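Local structure of toll-like receptor 6, Variable lymphocyte receptor B (Mus musculus, 3A79) at residues Y38-L43 / L59-I64; K48-R53 / S73-L78; F343-C348 / V364-V369; R422-A427 / F445-P450. The protein probably recognises bacterial lipopeptides at the cell surface together with a partner receptor, here as an extracellular leucine-rich-repeat domain fused to part of a hagfish lymphocyte receptor. One frame throughout, in Å; residues are numbered along the deposited sequence.

Contact 1 (Y38-L43 / L59-I64); sequences YSNRNL and LSQNSI
L43 and S63 are joined by a backbone hydrogen bond, from S63 N to L43 O at 3.0 Å. At the other end of the contact N40 N faces two carbonyl oxygens. Its bonds to S60 O (3.4 Å) and Q61 O (3.3 Å) are both weak. The apolar part centres on L59. Its CD2 branch lies 3.7 Å from Y38 CB and 3.9 Å from L43 CD1. The same methyl sits at the edge of the Y38 ring, near its plane, and the two side chains run side by side. On the outer side N40 OD1 rests against Q61 CB at 3.6 Å, with the two amide planes 29° apart. N62 lies alongside L43, its CB 3.7 Å from L43 N, with the amide directed at the bend 40-43. S39 OG is hydrogen-bonded to D37 OD2. Farther out, Y38 packs on P47 and L50. Backbone bonds link Y38 to S58, L59 to R82 and Q61 to S84. Segments 38-43 and 59-64 belong to successive turns of a leucine-rich-repeat solenoid, in the receptor 6 part of the fusion. N62 occupies the consensus asparagine position of its repeat. As in relatives, its amide probably bonds to backbone groups of the adjacent turn. One sound and two weak backbone bonds join the turns here, while L43 and L59 pack together on the apolar side.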
loop_
_atom_site.group_PDB
_atom_site.type_symbol
_atom_site.label_atom_id
_atom_site.label_comp_id
_atom_site.label_asym_id
_atom_site.label_seq_id
_atom_site.Cartn_x
_atom_site.Cartn_y
_atom_site.Cartn_z
ATOM N N TYR B 38 -3.096 -12.527 -42.758
ATOM C CA TYR B 38 -3.936 -11.538 -43.420
ATOM C C TYR B 38 -5.218 -11.271 -42.644
ATOM O O TYR B 38 -6.279 -11.097 -43.241
ATOM C CB TYR B 38 -4.309 -11.999 -44.827
ATOM C CG TYR B 38 -3.282 -11.698 -45.893
ATOM C CD1 TYR B 38 -2.306 -10.737 -45.693
ATOM C CD2 TYR B 38 -3.320 -12.355 -47.123
ATOM C CE1 TYR B 38 -1.381 -10.457 -46.674
ATOM C CE2 TYR B 38 -2.404 -12.085 -48.103
ATOM C CZ TYR B 38 -1.433 -11.132 -47.879
ATOM O OH TYR B 38 -0.511 -10.850 -48.866
ATOM N N SER B 39 -5.140 -11.249 -41.320
ATOM C CA SER B 39 -6.329 -10.926 -40.544
ATOM C C SER B 39 -6.593 -9.419 -40.527
ATOM O O SER B 39 -5.683 -8.621 -40.757
ATOM C CB SER B 39 -6.211 -11.475 -39.128
ATOM O OG SER B 39 -4.956 -11.154 -38.582
ATOM N N ASN B 40 -7.842 -9.037 -40.272
ATOM C CA ASN B 40 -8.236 -7.624 -40.222
ATOM C C ASN B 40 -7.931 -6.833 -41.488
ATOM O O ASN B 40 -8.080 -5.614 -41.512
ATOM C CB ASN B 40 -7.604 -6.921 -39.029
ATOM C CG ASN B 40 -7.989 -7.557 -37.722
ATOM O OD1 ASN B 40 -9.142 -7.486 -37.304
ATOM N ND2 ASN B 40 -7.022 -8.191 -37.063
ATOM N N ARG B 41 -7.508 -7.535 -42.531
ATOM C CA ARG B 41 -7.250 -6.920 -43.820
ATOM C C ARG B 41 -8.552 -6.634 -44.608
ATOM O O ARG B 41 -8.503 -6.402 -45.816
ATOM C CB ARG B 41 -6.289 -7.804 -44.640
ATOM C CG ARG B 41 -4.785 -7.545 -44.418
ATOM C CD ARG B 41 -4.109 -6.761 -45.590
ATOM N NE ARG B 41 -3.991 -7.547 -46.831
ATOM C CZ ARG B 41 -4.411 -7.145 -48.037
ATOM N NH1 ARG B 41 -4.968 -5.942 -48.175
ATOM N NH2 ARG B 41 -4.264 -7.939 -49.112
ATOM N N ASN B 42 -9.705 -6.653 -43.932
ATOM C CA ASN B 42 -11.002 -6.352 -44.571
ATOM C C ASN B 42 -11.366 -7.205 -45.795
ATOM O O ASN B 42 -12.168 -6.793 -46.639
ATOM C CB ASN B 42 -11.068 -4.874 -44.955
ATOM C CG ASN B 42 -11.969 -4.073 -44.041
ATOM O OD1 ASN B 42 -13.179 -4.295 -44.007
ATOM N ND2 ASN B 42 -11.387 -3.124 -43.300
ATOM N N LEU B 43 -10.787 -8.400 -45.871
ATOM C CA LEU B 43 -10.785 -9.196 -47.094
ATOM C C LEU B 43 -12.136 -9.790 -47.471
ATOM O O LEU B 43 -13.075 -9.766 -46.681
ATOM C CB LEU B 43 -9.741 -10.299 -46.976
ATOM C CG LEU B 43 -8.323 -9.878 -47.345
ATOM C CD1 LEU B 43 -7.328 -10.606 -46.477
ATOM C CD2 LEU B 43 -8.072 -10.147 -48.825
ATOM N N LEU B 59 -6.713 -15.909 -42.430
ATOM C CA LEU B 59 -7.586 -14.904 -43.008
ATOM C C LEU B 59 -8.624 -14.528 -41.961
ATOM O O LEU B 59 -9.680 -13.986 -42.277
ATOM C CB LEU B 59 -8.227 -15.435 -44.286
ATOM C CG LEU B 59 -7.143 -15.706 -45.323
ATOM C CD1 LEU B 59 -7.538 -16.782 -46.310
ATOM C CD2 LEU B 59 -6.794 -14.408 -46.031
ATOM N N SER B 60 -8.288 -14.819 -40.706
ATOM C CA SER B 60 -9.164 -14.586 -39.567
ATOM C C SER B 60 -9.647 -13.150 -39.578
ATOM O O SER B 60 -9.001 -12.284 -40.151
ATOM C CB SER B 60 -8.411 -14.889 -38.266
ATOM O OG SER B 60 -9.064 -14.329 -37.140
ATOM N N GLN B 61 -10.794 -12.907 -38.957
ATOM C CA GLN B 61 -11.349 -11.561 -38.829
ATOM C C GLN B 61 -11.475 -10.772 -40.140
ATOM O O GLN B 61 -11.077 -9.607 -40.220
ATOM C CB GLN B 61 -10.576 -10.751 -37.790
ATOM C CG GLN B 61 -11.390 -10.418 -36.556
ATOM C CD GLN B 61 -11.258 -11.461 -35.475
ATOM O OE1 GLN B 61 -10.403 -12.350 -35.559
ATOM N NE2 GLN B 61 -12.095 -11.356 -34.437
ATOM N N ASN B 62 -12.037 -11.411 -41.159
ATOM C CA ASN B 62 -12.366 -10.736 -42.410
ATOM C C ASN B 62 -13.859 -10.889 -42.756
ATOM O O ASN B 62 -14.693 -11.123 -41.866
ATOM C CB ASN B 62 -11.471 -11.238 -43.550
ATOM C CG ASN B 62 -10.018 -10.842 -43.370
ATOM O OD1 ASN B 62 -9.115 -11.657 -43.545
ATOM N ND2 ASN B 62 -9.786 -9.591 -43.009
ATOM N N SER B 63 -14.191 -10.759 -44.040
ATOM C CA SER B 63 -15.576 -10.859 -44.485
ATOM C C SER B 63 -15.722 -11.835 -45.646
ATOM O O SER B 63 -16.570 -11.649 -46.526
ATOM C CB SER B 63 -16.135 -9.487 -44.877
ATOM O OG SER B 63 -16.091 -8.567 -43.797
ATOM N N ILE B 64 -14.891 -12.873 -45.642
ATOM C CA ILE B 64 -15.040 -13.983 -46.577
ATOM C C ILE B 64 -16.359 -14.694 -46.299
ATOM O O ILE B 64 -16.751 -14.832 -45.143
ATOM C CB ILE B 64 -13.887 -14.974 -46.440
ATOM C CG1 ILE B 64 -12.566 -14.268 -46.757
ATOM C CG2 ILE B 64 -14.111 -16.176 -47.348
ATOM C CD1 ILE B 64 -11.344 -15.025 -46.313
#

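Contact 2 (K48-R53 / S73-L78); sequences KDLPPR and SFLSEL
R53 and E77 form a salt bridge, with R53 NH1 donating to E77 OE1 at 3.3 Å. The oxygen is met on its anti side. One bond joins the guanidinium and carboxylate, whose planes stand 79° apart. The two side chains run side by side. The arginine chain bends at chi2 and chi3, and the glutamate bends at chi2. An alanine in place of E77 would probably leave the R53 guanidinium without this acidic mate and freer to turn. Inward from the pair, F74 covers the other segment. Its CG sits between its own backbone N and carbonyl carbon (chi1 62°), and from there the ring reaches K48 and L50. F74 CZ lies 4.1 Å from K48 CA, and K48 O is above one ring face. L75 CG is over the opposite face, toward the rim. L50 CB touches both F74 CE1 and L75 CD2, each at 4.2 Å. L75 CD2 also comes within 3.9 Å of P51 O. A type I turn runs from L75 to L78. The contact joins two loops of the receptor 6 part, one before and one after strand 56-58. L50 and L75 both rest on L57 of that strand, and E77 touches K55 just ahead of it.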
loop_
_atom_site.group_PDB
_atom_site.type_symbol
_atom_site.label_atom_id
_atom_site.label_comp_id
_atom_site.label_asym_id
_atom_site.label_seq_id
_atom_site.Cartn_x
_atom_site.Cartn_y
_atom_site.Cartn_z
ATOM N N LYS B 48 -5.484 -14.474 -54.328
ATOM C CA LYS B 48 -4.989 -15.388 -55.369
ATOM C C LYS B 48 -3.483 -15.209 -55.682
ATOM O O LYS B 48 -2.892 -15.977 -56.465
ATOM C CB LYS B 48 -5.860 -15.261 -56.640
ATOM C CG LYS B 48 -6.020 -13.821 -57.192
ATOM C CD LYS B 48 -6.710 -12.850 -56.209
ATOM C CE LYS B 48 -6.175 -11.420 -56.365
ATOM N NZ LYS B 48 -6.143 -10.662 -55.077
ATOM N N ASP B 49 -2.882 -14.207 -55.032
ATOM C CA ASP B 49 -1.493 -13.802 -55.247
ATOM C C ASP B 49 -0.478 -14.501 -54.330
ATOM O O ASP B 49 0.705 -14.572 -54.662
ATOM C CB ASP B 49 -1.353 -12.266 -55.134
ATOM C CG ASP B 49 -1.671 -11.716 -53.715
ATOM O OD1 ASP B 49 -1.235 -12.304 -52.693
ATOM O OD2 ASP B 49 -2.340 -10.662 -53.620
ATOM N N LEU B 50 -0.936 -15.008 -53.184
ATOM C CA LEU B 50 -0.059 -15.643 -52.192
ATOM C C LEU B 50 1.005 -16.571 -52.783
ATOM O O LEU B 50 0.804 -17.205 -53.840
ATOM C CB LEU B 50 -0.878 -16.423 -51.162
ATOM C CG LEU B 50 -1.752 -15.644 -50.172
ATOM C CD1 LEU B 50 -3.020 -16.416 -49.908
ATOM C CD2 LEU B 50 -1.038 -15.300 -48.858
ATOM N N PRO B 51 2.154 -16.640 -52.097
ATOM C CA PRO B 51 3.268 -17.536 -52.426
ATOM C C PRO B 51 2.792 -18.987 -52.419
ATOM O O PRO B 51 2.244 -19.464 -51.423
ATOM C CB PRO B 51 4.262 -17.280 -51.289
ATOM C CG PRO B 51 3.957 -15.893 -50.821
ATOM C CD PRO B 51 2.475 -15.735 -50.981
ATOM N N PRO B 52 2.985 -19.690 -53.538
ATOM C CA PRO B 52 2.441 -21.037 -53.745
ATOM C C PRO B 52 2.770 -22.040 -52.636
ATOM O O PRO B 52 1.907 -22.837 -52.266
ATOM C CB PRO B 52 3.086 -21.467 -55.059
ATOM C CG PRO B 52 3.322 -20.200 -55.782
ATOM C CD PRO B 52 3.686 -19.190 -54.726
ATOM N N ARG B 53 3.989 -22.001 -52.109
ATOM C CA ARG B 53 4.412 -22.983 -51.113
ATOM C C ARG B 53 4.154 -22.542 -49.670
ATOM O O ARG B 53 4.796 -23.057 -48.749
ATOM C CB ARG B 53 5.897 -23.335 -51.289
ATOM C CG ARG B 53 6.235 -24.315 -52.431
ATOM C CD ARG B 53 7.381 -25.232 -51.990
ATOM N NE ARG B 53 8.269 -24.541 -51.045
ATOM C CZ ARG B 53 8.909 -25.123 -50.029
ATOM N NH1 ARG B 53 8.759 -26.425 -49.804
ATOM N NH2 ARG B 53 9.691 -24.397 -49.231
ATOM N N SER B 73 -7.004 -24.032 -54.282
ATOM C CA SER B 73 -6.366 -25.082 -55.091
ATOM C C SER B 73 -4.846 -24.981 -55.129
ATOM O O SER B 73 -4.145 -25.980 -54.974
ATOM C CB SER B 73 -6.865 -25.035 -56.541
ATOM O OG SER B 73 -8.278 -25.080 -56.637
ATOM N N PHE B 74 -4.349 -23.766 -55.360
ATOM C CA PHE B 74 -2.926 -23.517 -55.621
ATOM C C PHE B 74 -2.006 -23.682 -54.404
ATOM O O PHE B 74 -0.813 -23.957 -54.560
ATOM C CB PHE B 74 -2.735 -22.121 -56.231
ATOM C CG PHE B 74 -3.176 -21.001 -55.327
ATOM C CD1 PHE B 74 -2.251 -20.287 -54.587
ATOM C CD2 PHE B 74 -4.522 -20.680 -55.200
ATOM C CE1 PHE B 74 -2.654 -19.271 -53.746
ATOM C CE2 PHE B 74 -4.933 -19.663 -54.358
ATOM C CZ PHE B 74 -3.998 -18.960 -53.629
ATOM N N LEU B 75 -2.547 -23.502 -53.201
ATOM C CA LEU B 75 -1.744 -23.600 -51.987
ATOM C C LEU B 75 -1.533 -25.056 -51.605
ATOM O O LEU B 75 -1.964 -25.495 -50.545
ATOM C CB LEU B 75 -2.421 -22.851 -50.844
ATOM C CG LEU B 75 -2.678 -21.379 -51.144
ATOM C CD1 LEU B 75 -3.939 -20.878 -50.469
ATOM C CD2 LEU B 75 -1.470 -20.555 -50.731
ATOM N N SER B 76 -0.848 -25.794 -52.467
ATOM C CA SER B 76 -0.711 -27.239 -52.326
ATOM C C SER B 76 0.003 -27.683 -51.055
ATOM O O SER B 76 -0.092 -28.848 -50.666
ATOM C CB SER B 76 0.013 -27.830 -53.542
ATOM O OG SER B 76 1.416 -27.874 -53.329
ATOM N N GLU B 77 0.707 -26.764 -50.406
ATOM C CA GLU B 77 1.549 -27.118 -49.266
ATOM C C GLU B 77 0.907 -26.757 -47.937
ATOM O O GLU B 77 1.481 -27.021 -46.883
ATOM C CB GLU B 77 2.888 -26.393 -49.367
ATOM C CG GLU B 77 4.086 -27.265 -49.095
ATOM C CD GLU B 77 4.676 -27.813 -50.376
ATOM O OE1 GLU B 77 5.771 -27.342 -50.752
ATOM O OE2 GLU B 77 4.042 -28.690 -51.013
ATOM N N LEU B 78 -0.275 -26.146 -48.003
ATOM C CA LEU B 78 -0.973 -25.613 -46.832
ATOM C C LEU B 78 -1.143 -26.644 -45.720
ATOM O O LEU B 78 -1.648 -27.735 -45.962
ATOM C CB LEU B 78 -2.345 -25.059 -47.240
ATOM C CG LEU B 78 -3.017 -24.187 -46.180
ATOM C CD1 LEU B 78 -2.022 -23.165 -45.697
ATOM C CD2 LEU B 78 -4.238 -23.492 -46.727
#

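Contact 3 (F343-C348 / V364-V369); sequences FIHMVC and VFTDSV
F365 CG is anti to its carbonyl carbon, beside the backbone N (chi1 -78°), and from there the ring lies against the main chain of H345 and M346. H345 CG is instead anti to its backbone N (chi1 -160°), and the imidazole reaches the turn 366-369. H345 C and M346 N lie over one face of the F365 ring, toward its rim, and F343 O sits at the edge in plane. The ring also touches side chains: F365 CE1 is 3.9 Å from F343 CB, and F365 CZ is 3.9 Å from M346 CB. H345 CE1 packs against S368 O and V369 CA, both at 3.7 Å. M346 CB adds a looser contact with V369 CG2 at 4.3 Å. The segments share one backbone hydrogen bond, V364 N to F343 O at 2.9 Å. Within the turn, T366 OG1 and S368 OG are hydrogen-bonded to each other at 2.8 Å. An alanine in place of F365 would probably open a gap beside M346 and F343 and uncover the main chain at H345. Y325 of helix 321-329 packs on H345 and M346, and C348 is disulfide-bonded to C373. An aromatic side chain of the partner protein chain stacks on the H345 ring, and I344 and T366 also pack on that chain. F343 and F365 hold equivalent places in successive leucine-rich repeats. The chemistry is mixed: aromatic and apolar packing joins the two turns, while H345 and T366 also serve the interface with the other chain.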
loop_
_atom_site.group_PDB
_atom_site.type_symbol
_atom_site.label_atom_id
_atom_site.label_comp_id
_atom_site.label_asym_id
_atom_site.label_seq_id
_atom_site.Cartn_x
_atom_site.Cartn_y
_atom_site.Cartn_z
ATOM N N PHE B 343 -9.773 -8.767 -1.455
ATOM C CA PHE B 343 -9.706 -9.249 -0.075
ATOM C C PHE B 343 -8.661 -8.493 0.751
ATOM O O PHE B 343 -7.594 -8.148 0.248
ATOM C CB PHE B 343 -9.466 -10.765 -0.015
ATOM C CG PHE B 343 -10.515 -11.575 -0.725
ATOM C CD1 PHE B 343 -11.762 -11.036 -1.002
ATOM C CD2 PHE B 343 -10.262 -12.885 -1.098
ATOM C CE1 PHE B 343 -12.729 -11.782 -1.661
ATOM C CE2 PHE B 343 -11.233 -13.635 -1.754
ATOM C CZ PHE B 343 -12.465 -13.078 -2.037
ATOM N N ILE B 344 -8.980 -8.241 2.019
ATOM C CA ILE B 344 -8.127 -7.447 2.900
ATOM C C ILE B 344 -7.414 -8.296 3.952
ATOM O O ILE B 344 -6.622 -7.780 4.750
ATOM C CB ILE B 344 -8.950 -6.389 3.638
ATOM C CG1 ILE B 344 -10.063 -7.059 4.432
ATOM C CG2 ILE B 344 -9.550 -5.401 2.670
ATOM C CD1 ILE B 344 -10.907 -6.082 5.227
ATOM N N HIS B 345 -7.689 -9.599 3.942
ATOM C CA HIS B 345 -7.293 -10.474 5.040
ATOM C C HIS B 345 -7.553 -11.952 4.760
ATOM O O HIS B 345 -8.272 -12.309 3.824
ATOM C CB HIS B 345 -8.062 -10.076 6.303
ATOM C CG HIS B 345 -7.424 -10.552 7.570
ATOM N ND1 HIS B 345 -6.279 -9.982 8.084
ATOM C CD2 HIS B 345 -7.766 -11.541 8.427
ATOM C CE1 HIS B 345 -5.946 -10.600 9.201
ATOM N NE2 HIS B 345 -6.829 -11.553 9.429
ATOM N N MET B 346 -6.954 -12.810 5.580
ATOM C CA MET B 346 -7.336 -14.216 5.638
ATOM C C MET B 346 -7.310 -14.654 7.092
ATOM O O MET B 346 -6.380 -14.330 7.838
ATOM C CB MET B 346 -6.427 -15.099 4.775
ATOM C CG MET B 346 -6.752 -16.594 4.807
ATOM S SD MET B 346 -8.455 -17.007 4.359
ATOM C CE MET B 346 -8.696 -16.059 2.849
ATOM N N VAL B 347 -8.356 -15.366 7.492
ATOM C CA VAL B 347 -8.519 -15.827 8.862
ATOM C C VAL B 347 -7.553 -16.968 9.164
ATOM O O VAL B 347 -7.189 -17.725 8.273
ATOM C CB VAL B 347 -9.979 -16.270 9.096
ATOM C CG1 VAL B 347 -10.082 -17.209 10.258
ATOM C CG2 VAL B 347 -10.857 -15.060 9.318
ATOM N N CYS B 348 -7.120 -17.083 10.413
ATOM C CA CYS B 348 -6.320 -18.238 10.822
ATOM C C CYS B 348 -7.229 -19.483 11.000
ATOM O O CYS B 348 -8.304 -19.410 11.612
ATOM C CB CYS B 348 -5.482 -17.892 12.077
ATOM S SG CYS B 348 -4.579 -19.228 12.928
ATOM N N VAL B 364 -5.195 -7.228 -1.019
ATOM C CA VAL B 364 -4.954 -6.077 -0.174
ATOM C C VAL B 364 -4.732 -6.545 1.271
ATOM O O VAL B 364 -5.274 -5.964 2.212
ATOM C CB VAL B 364 -6.109 -5.055 -0.277
ATOM C CG1 VAL B 364 -5.639 -3.664 0.177
ATOM C CG2 VAL B 364 -6.638 -4.995 -1.721
ATOM N N PHE B 365 -3.929 -7.602 1.429
ATOM C CA PHE B 365 -3.588 -8.156 2.748
ATOM C C PHE B 365 -2.698 -7.232 3.582
ATOM O O PHE B 365 -1.988 -6.387 3.053
ATOM C CB PHE B 365 -2.878 -9.505 2.604
ATOM C CG PHE B 365 -3.798 -10.656 2.310
ATOM C CD1 PHE B 365 -5.065 -10.439 1.777
ATOM C CD2 PHE B 365 -3.377 -11.969 2.535
ATOM C CE1 PHE B 365 -5.898 -11.502 1.503
ATOM C CE2 PHE B 365 -4.202 -13.037 2.251
ATOM C CZ PHE B 365 -5.464 -12.806 1.741
ATOM N N THR B 366 -2.711 -7.423 4.892
ATOM C CA THR B 366 -1.882 -6.610 5.767
ATOM C C THR B 366 -0.951 -7.473 6.606
ATOM O O THR B 366 -1.015 -8.700 6.558
ATOM C CB THR B 366 -2.737 -5.708 6.676
ATOM O OG1 THR B 366 -3.529 -6.512 7.570
ATOM C CG2 THR B 366 -3.638 -4.828 5.818
ATOM N N ASP B 367 -0.077 -6.822 7.362
ATOM C CA ASP B 367 0.893 -7.516 8.202
ATOM C C ASP B 367 0.234 -8.223 9.384
ATOM O O ASP B 367 0.891 -8.982 10.102
ATOM C CB ASP B 367 1.974 -6.542 8.691
ATOM C CG ASP B 367 1.391 -5.252 9.240
ATOM O OD1 ASP B 367 1.816 -4.166 8.785
ATOM O OD2 ASP B 367 0.499 -5.328 10.115
ATOM N N SER B 368 -1.057 -7.977 9.587
ATOM C CA SER B 368 -1.788 -8.674 10.643
ATOM C C SER B 368 -2.244 -10.064 10.186
ATOM O O SER B 368 -2.698 -10.874 10.992
ATOM C CB SER B 368 -2.969 -7.847 11.152
ATOM O OG SER B 368 -3.877 -7.571 10.111
ATOM N N VAL B 369 -2.108 -10.344 8.896
ATOM C CA VAL B 369 -2.444 -11.659 8.390
ATOM C C VAL B 369 -1.689 -12.720 9.185
ATOM O O VAL B 369 -0.475 -12.601 9.397
ATOM C CB VAL B 369 -2.150 -11.799 6.879
ATOM C CG1 VAL B 369 -0.685 -12.119 6.638
ATOM C CG2 VAL B 369 -3.045 -12.876 6.263
#

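Contact 4 (R422-A427 / F445-P450); sequences RTCAWA and FRCLPP
W426 receives P449 over one face of its indole. P449 CD stands 3.6 Å from the centroid of the five-membered ring, 8° off the ring normal, which makes a CH-pi contact. P449 CG reaches farther across the same ring system, 3.8 Å from W426 CD2. At the indole edge, W426 NE1 donates a hydrogen bond to C447 O at 3.2 Å. The donor stands above the carbonyl plane, 65° out of it. C447 SG approaches the five-membered ring obliquely, 4.4 Å from its centroid, as a sulfur-aromatic contact. L448, between C447 and P449 in the chain, brings its CA to 3.7 Å from W426 CD1. C424 SG and C447 SG are 2.0 Å apart, with a disulfide torsion of 102°. C447 SG lies anti to its backbone N, on the side of the other segment. Beyond the disulfide, R422 and R446 bring like charges together, NH1 to NH1 at 3.7 Å, with R446 NH1 at the edge of the R422 guanidinium, near its plane. This pair is likely to be repulsive. R422 NE bonds to A419 O, which fixes part of that side chain. At the inner end, W426 and P449 both pack on L433 of strand 432-434, and W426 also touches A396 of helix 394-397. The two segments run nearly parallel, each leading toward the next strand, 432-434 or 454-456. Stacked, parallel loops between successive strands are typical of a leucine-rich-repeat solenoid. Here, within the receptor 6 part, a disulfide staples two neighbouring turns together, with tryptophan and proline packed beside it.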
loop_
_atom_site.group_PDB
_atom_site.type_symbol
_atom_site.label_atom_id
_atom_site.label_comp_id
_atom_site.label_asym_id
_atom_site.label_seq_id
_atom_site.Cartn_x
_atom_site.Cartn_y
_atom_site.Cartn_z
ATOM N N ARG B 422 11.940 -3.280 17.237
ATOM C CA ARG B 422 12.663 -4.084 16.247
ATOM C C ARG B 422 13.003 -5.496 16.734
ATOM O O ARG B 422 14.107 -5.982 16.494
ATOM C CB ARG B 422 13.937 -3.362 15.770
ATOM C CG ARG B 422 13.683 -2.001 15.112
ATOM C CD ARG B 422 14.899 -1.468 14.355
ATOM N NE ARG B 422 14.708 -0.080 13.921
ATOM C CZ ARG B 422 15.622 0.641 13.270
ATOM N NH1 ARG B 422 16.798 0.107 12.970
ATOM N NH2 ARG B 422 15.370 1.899 12.917
ATOM N N THR B 423 12.047 -6.154 17.393
ATOM C CA THR B 423 12.265 -7.498 17.943
ATOM C C THR B 423 12.115 -8.625 16.910
ATOM O O THR B 423 11.132 -8.685 16.157
ATOM C CB THR B 423 11.358 -7.794 19.166
ATOM O OG1 THR B 423 11.637 -6.855 20.215
ATOM C CG2 THR B 423 11.603 -9.214 19.682
ATOM N N CYS B 424 13.106 -9.517 16.906
ATOM C CA CYS B 424 13.197 -10.606 15.939
ATOM C C CYS B 424 12.595 -11.864 16.515
ATOM O O CYS B 424 12.799 -12.160 17.693
ATOM C CB CYS B 424 14.659 -10.878 15.567
ATOM S SG CYS B 424 14.893 -11.404 13.853
ATOM N N ALA B 425 11.860 -12.592 15.671
ATOM C CA ALA B 425 11.222 -13.863 16.030
ATOM C C ALA B 425 10.967 -14.738 14.803
ATOM O O ALA B 425 9.908 -15.358 14.694
ATOM C CB ALA B 425 9.909 -13.616 16.767
ATOM N N TRP B 426 11.935 -14.790 13.888
ATOM C CA TRP B 426 11.767 -15.532 12.635
ATOM C C TRP B 426 11.605 -17.026 12.853
ATOM O O TRP B 426 12.063 -17.577 13.852
ATOM C CB TRP B 426 12.939 -15.289 11.673
ATOM C CG TRP B 426 12.796 -14.065 10.807
ATOM C CD1 TRP B 426 13.567 -12.950 10.847
ATOM C CD2 TRP B 426 11.821 -13.840 9.776
ATOM N NE1 TRP B 426 13.142 -12.043 9.916
ATOM C CE2 TRP B 426 12.071 -12.564 9.241
ATOM C CE3 TRP B 426 10.762 -14.592 9.256
ATOM C CZ2 TRP B 426 11.304 -12.020 8.208
ATOM C CZ3 TRP B 426 9.999 -14.049 8.230
ATOM C CH2 TRP B 426 10.273 -12.777 7.719
ATOM N N ALA B 427 10.944 -17.679 11.905
ATOM C CA ALA B 427 10.871 -19.127 11.908
ATOM C C ALA B 427 12.251 -19.658 11.567
ATOM O O ALA B 427 12.813 -19.342 10.525
ATOM C CB ALA B 427 9.844 -19.614 10.905
ATOM N N PHE B 445 19.148 -6.432 8.145
ATOM C CA PHE B 445 20.136 -7.473 8.432
ATOM C C PHE B 445 20.281 -7.770 9.930
ATOM O O PHE B 445 20.973 -8.710 10.314
ATOM C CB PHE B 445 21.491 -7.117 7.817
ATOM C CG PHE B 445 21.480 -7.063 6.317
ATOM C CD1 PHE B 445 21.159 -5.882 5.656
ATOM C CD2 PHE B 445 21.790 -8.192 5.566
ATOM C CE1 PHE B 445 21.147 -5.823 4.267
ATOM C CE2 PHE B 445 21.786 -8.147 4.174
ATOM C CZ PHE B 445 21.460 -6.960 3.522
ATOM N N ARG B 446 19.627 -6.962 10.764
ATOM C CA ARG B 446 19.571 -7.195 12.206
ATOM C C ARG B 446 18.673 -8.384 12.519
ATOM O O ARG B 446 18.763 -8.987 13.595
ATOM C CB ARG B 446 19.009 -5.966 12.926
ATOM C CG ARG B 446 20.025 -4.893 13.260
ATOM C CD ARG B 446 19.398 -3.776 14.090
ATOM N NE ARG B 446 20.404 -2.853 14.615
ATOM C CZ ARG B 446 20.748 -1.708 14.031
ATOM N NH1 ARG B 446 20.164 -1.334 12.899
ATOM N NH2 ARG B 446 21.677 -0.931 14.579
ATOM N N CYS B 447 17.808 -8.709 11.562
ATOM C CA CYS B 447 16.732 -9.665 11.780
ATOM C C CYS B 447 16.478 -10.523 10.537
ATOM O O CYS B 447 15.675 -10.163 9.677
ATOM C CB CYS B 447 15.461 -8.900 12.172
ATOM S SG CYS B 447 14.055 -9.886 12.775
ATOM N N LEU B 448 17.164 -11.655 10.443
ATOM C CA LEU B 448 16.966 -12.571 9.324
ATOM C C LEU B 448 16.997 -14.019 9.791
ATOM O O LEU B 448 17.771 -14.373 10.679
ATOM C CB LEU B 448 18.029 -12.358 8.243
ATOM C CG LEU B 448 18.057 -11.024 7.495
ATOM C CD1 LEU B 448 19.478 -10.713 7.053
ATOM C CD2 LEU B 448 17.088 -10.988 6.309
ATOM N N PRO B 449 16.150 -14.861 9.184
ATOM C CA PRO B 449 16.023 -16.278 9.543
ATOM C C PRO B 449 17.381 -16.967 9.705
ATOM O O PRO B 449 18.225 -16.883 8.817
ATOM C CB PRO B 449 15.260 -16.862 8.354
ATOM C CG PRO B 449 14.434 -15.730 7.859
ATOM C CD PRO B 449 15.248 -14.487 8.082
ATOM N N PRO B 450 17.587 -17.643 10.843
ATOM C CA PRO B 450 18.875 -18.266 11.155
ATOM C C PRO B 450 19.527 -18.964 9.957
ATOM O O PRO B 450 20.624 -18.580 9.562
ATOM C CB PRO B 450 18.508 -19.278 12.242
ATOM C CG PRO B 450 17.362 -18.636 12.959
ATOM C CD PRO B 450 16.595 -17.859 11.913
#

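Overall arrangement
From the N terminus, contact 1 joins the loops that follow strands 35-37 and 56-58. Contact 2 joins the same two loops farther along. Its first segment falls between those of contact 1, so the two cross in sequence. They also touch in space, where Y38 CE2 meets L50 CD2 at 3.6 Å. Contacts 3 and 4 come later, in series. Contact 3 links the loops after strands 335-339 and 357-359. Contact 4 links those after 407-409 and 432-434. Their centres are about 21 Å apart, whereas those of contacts 1 and 3 are about 49 Å apart. Each contact ties consecutive turns of the receptor 6 solenoid.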